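Local structure of glucose-6-phosphate isomerase (3QKI) at residues Ser150-Arg154 / Asn155-Lys159; Glu186-Lys189 / Tyr190-Tyr193; Met333-Phe336 / Leu337-Cys340; Ser463-Asp466 / Glu467-Asn471. The protein probably catalyses the reversible isomerisation of alpha-D-glucose 6-phosphate and beta-D-fructose 6-phosphate, a step of glycolysis and gluconeogenesis. One frame throughout, in Å; residues are numbered along the deposited sequence.

Interaction 1: Ser150-Arg154 / Asn155-Lys159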
loop_
_atom_site.group_PDB
_atom_site.type_symbol
_atom_site.label_atom_id
_atom_site.label_comp_id
_atom_site.label_asym_id
_atom_site.label_seq_id
_atom_site.Cartn_x
_atom_site.Cartn_y
_atom_site.Cartn_z
ATOM N N SER A 150 -10.594 22.720 20.109
ATOM C CA SER A 150 -9.755 21.575 20.484
ATOM C C SER A 150 -9.292 21.701 21.934
ATOM O O SER A 150 -9.326 20.710 22.641
ATOM C CB SER A 150 -8.572 21.411 19.530
ATOM O OG SER A 150 -7.674 22.511 19.568
ATOM N N ASP A 151 -8.949 22.918 22.395
ATOM C CA ASP A 151 -8.569 23.148 23.795
ATOM C C ASP A 151 -9.753 22.779 24.686
ATOM O O ASP A 151 -9.568 22.046 25.648
ATOM C CB ASP A 151 -8.179 24.619 24.051
ATOM C CG ASP A 151 -6.749 24.991 23.678
ATOM O OD1 ASP A 151 -5.910 24.067 23.517
ATOM O OD2 ASP A 151 -6.451 26.204 23.606
ATOM N N ASP A 152 -10.972 23.204 24.302
ATOM C CA ASP A 152 -12.209 22.947 25.036
ATOM C C ASP A 152 -12.582 21.479 25.101
ATOM O O ASP A 152 -13.056 21.022 26.138
ATOM C CB ASP A 152 -13.360 23.802 24.508
ATOM C CG ASP A 152 -13.323 25.298 24.861
ATOM O OD1 ASP A 152 -12.380 25.729 25.566
ATOM O OD2 ASP A 152 -14.227 26.029 24.422
ATOM N N ILE A 153 -12.363 20.730 24.008
ATOM C CA ILE A 153 -12.620 19.280 23.980
ATOM C C ILE A 153 -11.629 18.586 24.912
ATOM O O ILE A 153 -12.041 17.762 25.729
ATOM C CB ILE A 153 -12.529 18.709 22.532
ATOM C CG1 ILE A 153 -13.718 19.184 21.667
ATOM C CG2 ILE A 153 -12.357 17.182 22.494
ATOM C CD1 ILE A 153 -15.068 18.472 21.830
ATOM N N ARG A 154 -10.345 18.953 24.808
ATOM C CA ARG A 154 -9.253 18.339 25.561
ATOM C C ARG A 154 -9.239 18.673 27.040
ATOM O O ARG A 154 -8.733 17.863 27.825
ATOM C CB ARG A 154 -7.887 18.642 24.914
ATOM C CG ARG A 154 -7.759 18.066 23.507
ATOM C CD ARG A 154 -6.519 18.590 22.800
ATOM N NE ARG A 154 -5.291 18.306 23.557
ATOM C CZ ARG A 154 -4.688 17.122 23.596
ATOM N NH1 ARG A 154 -5.177 16.095 22.910
ATOM N NH2 ARG A 154 -3.589 16.955 24.315
ATOM N N ASN A 155 -9.785 19.859 27.436
ATOM C CA ASN A 155 -9.843 20.276 28.842
ATOM C C ASN A 155 -11.184 19.901 29.472
ATOM O O ASN A 155 -11.418 20.179 30.634
ATOM C CB ASN A 155 -9.581 21.786 28.979
ATOM C CG ASN A 155 -8.146 22.214 28.748
ATOM O OD1 ASN A 155 -7.381 21.574 28.011
ATOM N ND2 ASN A 155 -7.771 23.353 29.328
ATOM N N GLY A 156 -12.070 19.312 28.679
ATOM C CA GLY A 156 -13.398 18.950 29.137
ATOM C C GLY A 156 -14.345 20.124 29.326
ATOM O O GLY A 156 -15.339 19.977 30.035
ATOM N N VAL A 157 -14.082 21.289 28.694
ATOM C CA VAL A 157 -15.000 22.432 28.716
ATOM C C VAL A 157 -16.209 22.043 27.848
ATOM O O VAL A 157 -17.351 22.227 28.270
ATOM C CB VAL A 157 -14.322 23.765 28.286
ATOM C CG1 VAL A 157 -15.350 24.842 27.940
ATOM C CG2 VAL A 157 -13.391 24.273 29.377
ATOM N N ILE A 158 -15.942 21.448 26.663
ATOM C CA ILE A 158 -16.963 20.923 25.757
ATOM C C ILE A 158 -17.094 19.447 26.065
ATOM O O ILE A 158 -16.103 18.713 25.993
ATOM C CB ILE A 158 -16.709 21.232 24.258
ATOM C CG1 ILE A 158 -16.849 22.758 24.000
ATOM C CG2 ILE A 158 -17.712 20.444 23.390
ATOM C CD1 ILE A 158 -16.407 23.237 22.620
ATOM N N LYS A 159 -18.297 19.018 26.435
ATOM C CA LYS A 159 -18.535 17.637 26.854
ATOM C C LYS A 159 -19.538 16.921 25.985
ATOM O O LYS A 159 -20.225 17.542 25.189
ATOM C CB LYS A 159 -19.013 17.607 28.333
ATOM C CG LYS A 159 -18.024 18.216 29.346
ATOM C CD LYS A 159 -18.554 18.129 30.778
ATOM C CE LYS A 159 -17.869 19.037 31.782
ATOM N NZ LYS A 159 -18.136 20.484 31.539
HETATM O O HOH W 1 -14.339 16.666 26.009
HETATM O O HOH W 2 -6.103 19.188 28.365
#

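Interaction 2: Glu186-Lys189 / Tyr190-Tyr193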
loop_
_atom_site.group_PDB
_atom_site.type_symbol
_atom_site.label_atom_id
_atom_site.label_comp_id
_atom_site.label_asym_id
_atom_site.label_seq_id
_atom_site.Cartn_x
_atom_site.Cartn_y
_atom_site.Cartn_z
ATOM N N GLU A 186 -0.987 8.754 12.293
ATOM C CA GLU A 186 -0.165 7.574 12.543
ATOM C C GLU A 186 1.315 7.921 12.789
ATOM O O GLU A 186 1.953 7.284 13.622
ATOM C CB GLU A 186 -0.323 6.566 11.397
ATOM C CG GLU A 186 -1.677 5.871 11.407
ATOM C CD GLU A 186 -1.948 5.000 12.618
ATOM O OE1 GLU A 186 -0.989 4.425 13.184
ATOM O OE2 GLU A 186 -3.128 4.918 13.022
ATOM N N ALA A 187 1.841 8.935 12.086
ATOM C CA ALA A 187 3.232 9.346 12.239
ATOM C C ALA A 187 3.526 9.910 13.627
ATOM O O ALA A 187 4.572 9.630 14.206
ATOM C CB ALA A 187 3.586 10.387 11.187
ATOM N N MET A 188 2.605 10.729 14.131
ATOM C CA MET A 188 2.780 11.503 15.354
ATOM C C MET A 188 2.219 10.926 16.652
ATOM O O MET A 188 2.646 11.360 17.719
ATOM C CB MET A 188 2.258 12.938 15.130
ATOM C CG MET A 188 2.988 13.704 14.017
ATOM S SD MET A 188 4.807 13.467 13.972
ATOM C CE MET A 188 5.236 14.006 15.634
ATOM N N LYS A 189 1.226 10.043 16.580
ATOM C CA LYS A 189 0.587 9.544 17.792
ATOM C C LYS A 189 1.515 9.002 18.871
ATOM O O LYS A 189 1.347 9.361 20.035
ATOM C CB LYS A 189 -0.630 8.653 17.513
ATOM C CG LYS A 189 -0.297 7.245 16.995
ATOM C CD LYS A 189 -1.604 6.497 16.661
ATOM C CE LYS A 189 -1.364 5.014 16.534
ATOM N NZ LYS A 189 -2.488 4.341 15.821
ATOM N N TYR A 190 2.518 8.185 18.485
ATOM C CA TYR A 190 3.461 7.617 19.448
ATOM C C TYR A 190 4.423 8.642 19.960
ATOM O O TYR A 190 4.836 8.541 21.106
ATOM C CB TYR A 190 4.153 6.346 18.926
ATOM C CG TYR A 190 3.209 5.168 18.994
ATOM C CD1 TYR A 190 2.863 4.597 20.220
ATOM C CD2 TYR A 190 2.564 4.698 17.853
ATOM C CE1 TYR A 190 1.981 3.523 20.298
ATOM C CE2 TYR A 190 1.657 3.633 17.922
ATOM C CZ TYR A 190 1.381 3.040 19.147
ATOM O OH TYR A 190 0.454 2.014 19.228
ATOM N N TYR A 191 4.741 9.683 19.150
ATOM C CA TYR A 191 5.607 10.757 19.650
ATOM C C TYR A 191 4.835 11.489 20.760
ATOM O O TYR A 191 5.360 11.728 21.844
ATOM C CB TYR A 191 6.009 11.708 18.525
ATOM C CG TYR A 191 6.887 12.841 19.002
ATOM C CD1 TYR A 191 6.343 14.077 19.327
ATOM C CD2 TYR A 191 8.257 12.666 19.167
ATOM C CE1 TYR A 191 7.140 15.122 19.796
ATOM C CE2 TYR A 191 9.067 13.698 19.653
ATOM C CZ TYR A 191 8.500 14.923 19.970
ATOM O OH TYR A 191 9.276 15.951 20.429
ATOM N N TYR A 192 3.551 11.767 20.504
ATOM C CA TYR A 192 2.682 12.401 21.455
ATOM C C TYR A 192 2.489 11.514 22.723
ATOM O O TYR A 192 2.706 12.000 23.834
ATOM C CB TYR A 192 1.366 12.731 20.753
ATOM C CG TYR A 192 0.225 13.086 21.676
ATOM C CD1 TYR A 192 0.190 14.319 22.340
ATOM C CD2 TYR A 192 -0.836 12.208 21.866
ATOM C CE1 TYR A 192 -0.881 14.661 23.165
ATOM C CE2 TYR A 192 -1.896 12.531 22.697
ATOM C CZ TYR A 192 -1.919 13.761 23.342
ATOM O OH TYR A 192 -2.988 14.054 24.148
ATOM N N TYR A 193 2.160 10.218 22.568
ATOM C CA TYR A 193 1.970 9.351 23.753
ATOM C C TYR A 193 3.229 9.162 24.583
ATOM O O TYR A 193 3.158 9.185 25.807
ATOM C CB TYR A 193 1.494 7.943 23.401
ATOM C CG TYR A 193 0.273 7.799 22.532
ATOM C CD1 TYR A 193 -0.813 8.666 22.664
ATOM C CD2 TYR A 193 0.135 6.707 21.674
ATOM C CE1 TYR A 193 -1.943 8.531 21.856
ATOM C CE2 TYR A 193 -1.011 6.527 20.915
ATOM C CZ TYR A 193 -2.043 7.444 20.995
ATOM O OH TYR A 193 -3.173 7.229 20.225
HETATM O O HOH W 3 3.499 7.663 15.897
#

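Interaction 3: Met333-Phe336 / Leu337-Cys340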
loop_
_atom_site.group_PDB
_atom_site.type_symbol
_atom_site.label_atom_id
_atom_site.label_comp_id
_atom_site.label_asym_id
_atom_site.label_seq_id
_atom_site.Cartn_x
_atom_site.Cartn_y
_atom_site.Cartn_z
ATOM N N MET A 333 0.187 21.050 16.741
ATOM C CA MET A 333 -0.202 21.344 15.371
ATOM C C MET A 333 0.365 22.667 14.852
ATOM O O MET A 333 0.682 22.754 13.651
ATOM C CB MET A 333 -1.692 21.150 15.148
ATOM C CG MET A 333 -2.136 19.687 15.304
ATOM S SD MET A 333 -0.925 18.434 14.743
ATOM C CE MET A 333 -0.937 18.738 12.930
ATOM N N ARG A 334 0.565 23.666 15.766
ATOM C CA ARG A 334 1.165 24.946 15.407
ATOM C C ARG A 334 2.626 24.687 15.003
ATOM O O ARG A 334 3.087 25.233 14.003
ATOM C CB ARG A 334 1.054 25.939 16.579
ATOM C CG ARG A 334 1.626 27.327 16.311
ATOM C CD ARG A 334 1.103 28.360 17.299
ATOM N NE ARG A 334 1.142 27.879 18.678
ATOM C CZ ARG A 334 0.236 28.171 19.606
ATOM N NH1 ARG A 334 -0.776 28.987 19.323
ATOM N NH2 ARG A 334 0.351 27.684 20.829
ATOM N N ASN A 335 3.333 23.798 15.745
ATOM C CA ASN A 335 4.715 23.436 15.427
ATOM C C ASN A 335 4.793 22.727 14.068
ATOM O O ASN A 335 5.753 22.957 13.333
ATOM C CB ASN A 335 5.330 22.542 16.506
ATOM C CG ASN A 335 5.672 23.321 17.743
ATOM O OD1 ASN A 335 5.875 24.544 17.707
ATOM N ND2 ASN A 335 5.701 22.646 18.876
ATOM N N PHE A 336 3.805 21.842 13.764
ATOM C CA PHE A 336 3.698 21.135 12.480
ATOM C C PHE A 336 3.565 22.186 11.369
ATOM O O PHE A 336 4.265 22.102 10.361
ATOM C CB PHE A 336 2.490 20.201 12.460
ATOM C CG PHE A 336 2.229 19.509 11.129
ATOM C CD1 PHE A 336 2.894 18.335 10.792
ATOM C CD2 PHE A 336 1.287 20.010 10.235
ATOM C CE1 PHE A 336 2.650 17.695 9.567
ATOM C CE2 PHE A 336 1.041 19.366 9.017
ATOM C CZ PHE A 336 1.738 18.220 8.685
ATOM N N LEU A 337 2.693 23.195 11.580
ATOM C CA LEU A 337 2.481 24.292 10.614
ATOM C C LEU A 337 3.741 25.094 10.387
ATOM O O LEU A 337 4.020 25.438 9.243
ATOM C CB LEU A 337 1.296 25.197 11.010
ATOM C CG LEU A 337 -0.094 24.537 10.912
ATOM C CD1 LEU A 337 -1.176 25.422 11.567
ATOM C CD2 LEU A 337 -0.469 24.246 9.476
ATOM N N ASN A 338 4.534 25.336 11.457
ATOM C CA ASN A 338 5.804 26.061 11.367
ATOM C C ASN A 338 6.792 25.301 10.502
ATOM O O ASN A 338 7.511 25.918 9.716
ATOM C CB ASN A 338 6.403 26.316 12.763
ATOM C CG ASN A 338 5.592 27.274 13.594
ATOM O OD1 ASN A 338 4.642 27.908 13.122
ATOM N ND2 ASN A 338 5.947 27.394 14.864
ATOM N N GLY A 339 6.791 23.971 10.626
ATOM C CA GLY A 339 7.616 23.096 9.801
ATOM C C GLY A 339 7.269 23.239 8.332
ATOM O O GLY A 339 8.158 23.447 7.512
ATOM N N CYS A 340 5.963 23.170 8.000
ATOM C CA CYS A 340 5.441 23.334 6.639
ATOM C C CYS A 340 5.901 24.676 6.094
ATOM O O CYS A 340 6.400 24.762 4.965
ATOM C CB CYS A 340 3.917 23.240 6.617
ATOM S SG CYS A 340 3.262 21.621 7.094
HETATM O O HOH W 4 7.785 25.680 15.836
#

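Interaction 4: Ser463-Asp466 / Glu467-Asn471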
loop_
_atom_site.group_PDB
_atom_site.type_symbol
_atom_site.label_atom_id
_atom_site.label_comp_id
_atom_site.label_asym_id
_atom_site.label_seq_id
_atom_site.Cartn_x
_atom_site.Cartn_y
_atom_site.Cartn_z
ATOM N N SER A 463 21.198 -1.606 19.388
ATOM C CA SER A 463 19.837 -1.224 19.761
ATOM C C SER A 463 18.956 -1.634 18.566
ATOM O O SER A 463 19.457 -1.736 17.429
ATOM C CB SER A 463 19.748 0.285 19.972
ATOM O OG SER A 463 19.840 1.012 18.759
ATOM N N ASN A 464 17.671 -1.878 18.806
ATOM C CA ASN A 464 16.748 -2.269 17.747
ATOM C C ASN A 464 16.682 -1.216 16.639
ATOM O O ASN A 464 16.614 -1.565 15.469
ATOM C CB ASN A 464 15.361 -2.576 18.338
ATOM C CG ASN A 464 15.364 -3.671 19.383
ATOM O OD1 ASN A 464 16.308 -3.808 20.159
ATOM N ND2 ASN A 464 14.282 -4.449 19.461
ATOM N N HIS A 465 16.756 0.081 17.008
ATOM C CA HIS A 465 16.697 1.177 16.037
ATOM C C HIS A 465 17.947 1.156 15.157
ATOM O O HIS A 465 17.836 1.361 13.945
ATOM C CB HIS A 465 16.495 2.546 16.723
ATOM C CG HIS A 465 16.288 3.657 15.735
ATOM N ND1 HIS A 465 15.097 3.805 15.049
ATOM C CD2 HIS A 465 17.168 4.579 15.284
ATOM C CE1 HIS A 465 15.284 4.832 14.237
ATOM N NE2 HIS A 465 16.519 5.323 14.342
ATOM N N ASP A 466 19.130 0.862 15.756
ATOM C CA ASP A 466 20.375 0.717 14.979
ATOM C C ASP A 466 20.257 -0.481 14.050
ATOM O O ASP A 466 20.678 -0.372 12.905
ATOM C CB ASP A 466 21.602 0.572 15.881
ATOM C CG ASP A 466 22.223 1.883 16.307
ATOM O OD1 ASP A 466 21.656 2.956 15.969
ATOM O OD2 ASP A 466 23.263 1.842 16.987
ATOM N N GLU A 467 19.642 -1.587 14.502
ATOM C CA GLU A 467 19.442 -2.761 13.638
ATOM C C GLU A 467 18.610 -2.381 12.391
ATOM O O GLU A 467 18.997 -2.730 11.280
ATOM C CB GLU A 467 18.821 -3.953 14.407
ATOM C CG GLU A 467 18.581 -5.195 13.541
ATOM C CD GLU A 467 19.826 -5.857 12.969
ATOM O OE1 GLU A 467 20.900 -5.733 13.593
ATOM O OE2 GLU A 467 19.726 -6.520 11.914
ATOM N N LEU A 468 17.502 -1.634 12.577
ATOM C CA LEU A 468 16.651 -1.128 11.489
ATOM C C LEU A 468 17.500 -0.288 10.522
ATOM O O LEU A 468 17.409 -0.454 9.294
ATOM C CB LEU A 468 15.530 -0.266 12.101
ATOM C CG LEU A 468 14.674 0.585 11.134
ATOM C CD1 LEU A 468 13.746 -0.305 10.295
ATOM C CD2 LEU A 468 13.886 1.634 11.906
ATOM N N MET A 469 18.344 0.593 11.091
ATOM C CA MET A 469 19.154 1.543 10.340
ATOM C C MET A 469 20.338 0.968 9.581
ATOM O O MET A 469 20.750 1.555 8.589
ATOM C CB MET A 469 19.467 2.814 11.163
ATOM C CG MET A 469 18.200 3.645 11.495
ATOM S SD MET A 469 17.318 4.236 10.001
ATOM C CE MET A 469 18.315 5.724 9.601
ATOM N N THR A 470 20.814 -0.230 9.954
ATOM C CA THR A 470 21.877 -0.883 9.181
ATOM C C THR A 470 21.371 -1.116 7.730
ATOM O O THR A 470 22.141 -1.004 6.784
ATOM C CB THR A 470 22.310 -2.224 9.801
ATOM O OG1 THR A 470 21.241 -3.179 9.757
ATOM C CG2 THR A 470 22.852 -2.075 11.197
ATOM N N ASN A 471 20.062 -1.399 7.593
ATOM C CA ASN A 471 19.374 -1.659 6.320
ATOM C C ASN A 471 19.175 -0.414 5.507
ATOM O O ASN A 471 19.279 -0.459 4.289
ATOM C CB ASN A 471 18.046 -2.360 6.563
ATOM C CG ASN A 471 18.183 -3.655 7.281
ATOM O OD1 ASN A 471 18.477 -4.684 6.684
ATOM N ND2 ASN A 471 17.992 -3.630 8.576
#

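Interaction 1: Ser150-Arg154 / Asn155-Lys159
Ile158 folds back over the last turn of helix 135-154 and packs on Ile153 and Asp152. Its CB lies 4.0 Å from Ile153 CD1, and there the side chain forks. Ile158 CG2, the branch anti to the backbone N, goes to Ile153 and meets Ile153 CD1 at 3.6 Å. The other branch leaves anti to the carbonyl carbon (chi1 -68°) and passes along Asp152: Ile158 CG1 comes first to Asp152 CB, then Ile158 CD1 reaches Asp152 CB at 3.6 Å, with the carboxylate oxygen OD2 of Asp152 a little farther away. Val157 completes this patch, its CG1 leaning on the CG of Asp152.

The backbone beneath is a worked example of the Schellman motif, a common way of ending an alpha-helix. Gly156 is the first residue to leave helical angles, and its phi is positive at 73°. The motif's two bonds back into the last turn, Val157 N to Asp152 O and Gly156 N to Ile153 O, are both weak here. Ile158 N adds a straighter bond (170°) to the same Asp152 O at 3.0 Å, arriving well above the carbonyl plane, while Asn155 N still bonds to Asp151 O as in the helix proper. A water molecule donates both to Ile153 O, at 2.6 Å, and to Ile158 O, tying the departing chain to the turn it has just left. On the buried side, Ile153 also touches Ile326 of helix 318-328, whose carbonyl oxygen accepts a hydrogen bond from NH1 of Arg154.

Interaction 2: Glu186-Lys189 / Tyr190-Tyr193
Tyr193 N donates to Lys189 O at 2.8 Å, and Tyr192 N to Met188 O at 3.0 Å; the second bond runs nearly along the C=O axis of its acceptor. These are ordinary helical bonds, but the helix is kinked just before them, where the nitrogens of Tyr190 and Tyr191 lack a bond to the preceding turn. A water takes the place of the missing bond at Tyr190: it accepts from Tyr190 N at 2.8 Å and donates to Glu186 O, with a weak bond to Ala187 O. On the same turn Lys189 NZ makes a salt bridge to Glu186 OE2 at 2.9 Å, met on the syn side and 25° out of the carboxylate plane. OE1 of Glu186 takes a weak bond from the same ammonium and also pairs with Arg233 of the second subunit.

The lysine starts with CG between its backbone N and carbonyl carbon (chi1 74°) and is extended from there, which carries its stem alongside the Tyr190 ring; Lys189 CE lies 3.6 Å from Tyr190 CE2. Tyr193 instead lays a ring face over the Lys189 carbonyl, whose O is 3.1 Å from Tyr193 CG. The Tyr193 ring also brings its CE2 above one face of Tyr190. Met188, bent at its second and third torsions, brings Met188 CE alongside Tyr191, 3.8 Å from Tyr191 CB.

All of this lies on helix 179-197. Met188 packs against helix 523-543 and, with Lys189, against Phe328 of helix 318-328, while Tyr190 and Tyr193 meet the second subunit.

Interaction 3: Met333-Phe336 / Leu337-Cys340
Cys340 sets its sulfur over one face of the Phe336 ring, one helical turn earlier, in a Cys sulfur-aromatic contact on helix 330-349. Cys340 SG stands 4.2 Å from the Phe336 ring centroid and 28° off the ring normal, so it sits above the face but displaced toward the rim, nearest to Phe336 CE2 at 3.7 Å. The two first torsions make this possible. Phe336 has CG anti to its backbone N (chi1 175°), beside the carbonyl carbon, whereas Cys340 has SG anti to the carbonyl carbon and pointing back toward the earlier turn. The bond from Cys340 N to Phe336 O, 3.1 Å long and in the carbonyl plane, joins the same two residues through the backbone, as is usual for a pair spaced four apart.

The same side of the helix is buried. Phe336 and Cys340 both touch Leu530 of helix 523-543, and Met333 and Leu337 lean on Ile321 of helix 318-328. Leu337 hugs its own helix, with CG 3.4 Å from Met333 O, the carbonyl to which its backbone N is bonded.

A different kind of pairing occupies the polar side. The side chains of Asn335 and Asn338 cross with their amide planes 59° apart, and OD1 of Asn335 is 4.0 Å from ND2 of Asn338, too far for a direct bond. A water bridges them: it donates a hydrogen bond to Asn335 OD1 at 2.9 Å and accepts another from Asn338 ND2 at 2.7 Å.

Interaction 4: Ser463-Asp466 / Glu467-Asn471
His465 turns its ring anti to the backbone N (chi1 -174°), and Met469, one turn later, sets CG anti to its carbonyl carbon (chi1 -65°); the two side chains therefore run side by side, pointing the same way. The result is a CH-pi contact: Met469 CG lies over one face of the imidazole, 4.1 Å from the His465 centroid and nearest to NE2 at 3.7 Å. The sulfur is farther off and oblique to the ring. Leu468 adds its CD2, 4.0 Å from His465 ND1. The imidazole is also anchored by a hydrogen bond from its NE2 to Phe448 O, which should limit rotation of the ring beneath the methionine.

Along the backbone, successive bonds run from Glu467 N to Ser463 O through Thr470 N to Asp466 O. Thr470 CG2 packs close to that last carbonyl oxygen, Asp466 O, at 3.2 Å. Thr470 OG1 sits between backbone N and carbonyl carbon, from where it donates to Glu467 O at 2.7 Å.

The acidic side chains reach outward to the second subunit: Asp466 forms a salt bridge with Arg572 and a hydrogen bond with Tyr594, and Glu467 pairs with Arg565, all three partners belonging to the other chain. Glu467 also lies about 8 Å, side chain to side chain, from His429, a residue of the fructose 6-phosphate site. The start of the helix follows the classic N-cap arrangement, in which Ser463 OG accepts a hydrogen bond from Asp466 N at 3.1 Å; here a capped helix end is built into a dimer interface.

In the fold
The four contacts follow one another along the chain, each within a single run of residues. Interaction 1 ends helix 135-154 at the surface, about 29 Å from the chain centre; interactions 2 and 3 are buried turns of helices 179-197 and 330-349, their centres about 15 Å apart, and both pack against helix 523-543. Helix 318-328 is shared by all three. Interactions 1 and 2 touch directly, with Arg154 NH2 3.0 Å from Tyr192 OH in a probable hydrogen bond. Interaction 4, on helix 464-481, is remote, its centre about 40 Å from that of interaction 1. Interactions 2 and 4, about 20 Å apart between centres, both reach the second subunit, so both of these helices contribute to the dimer interface.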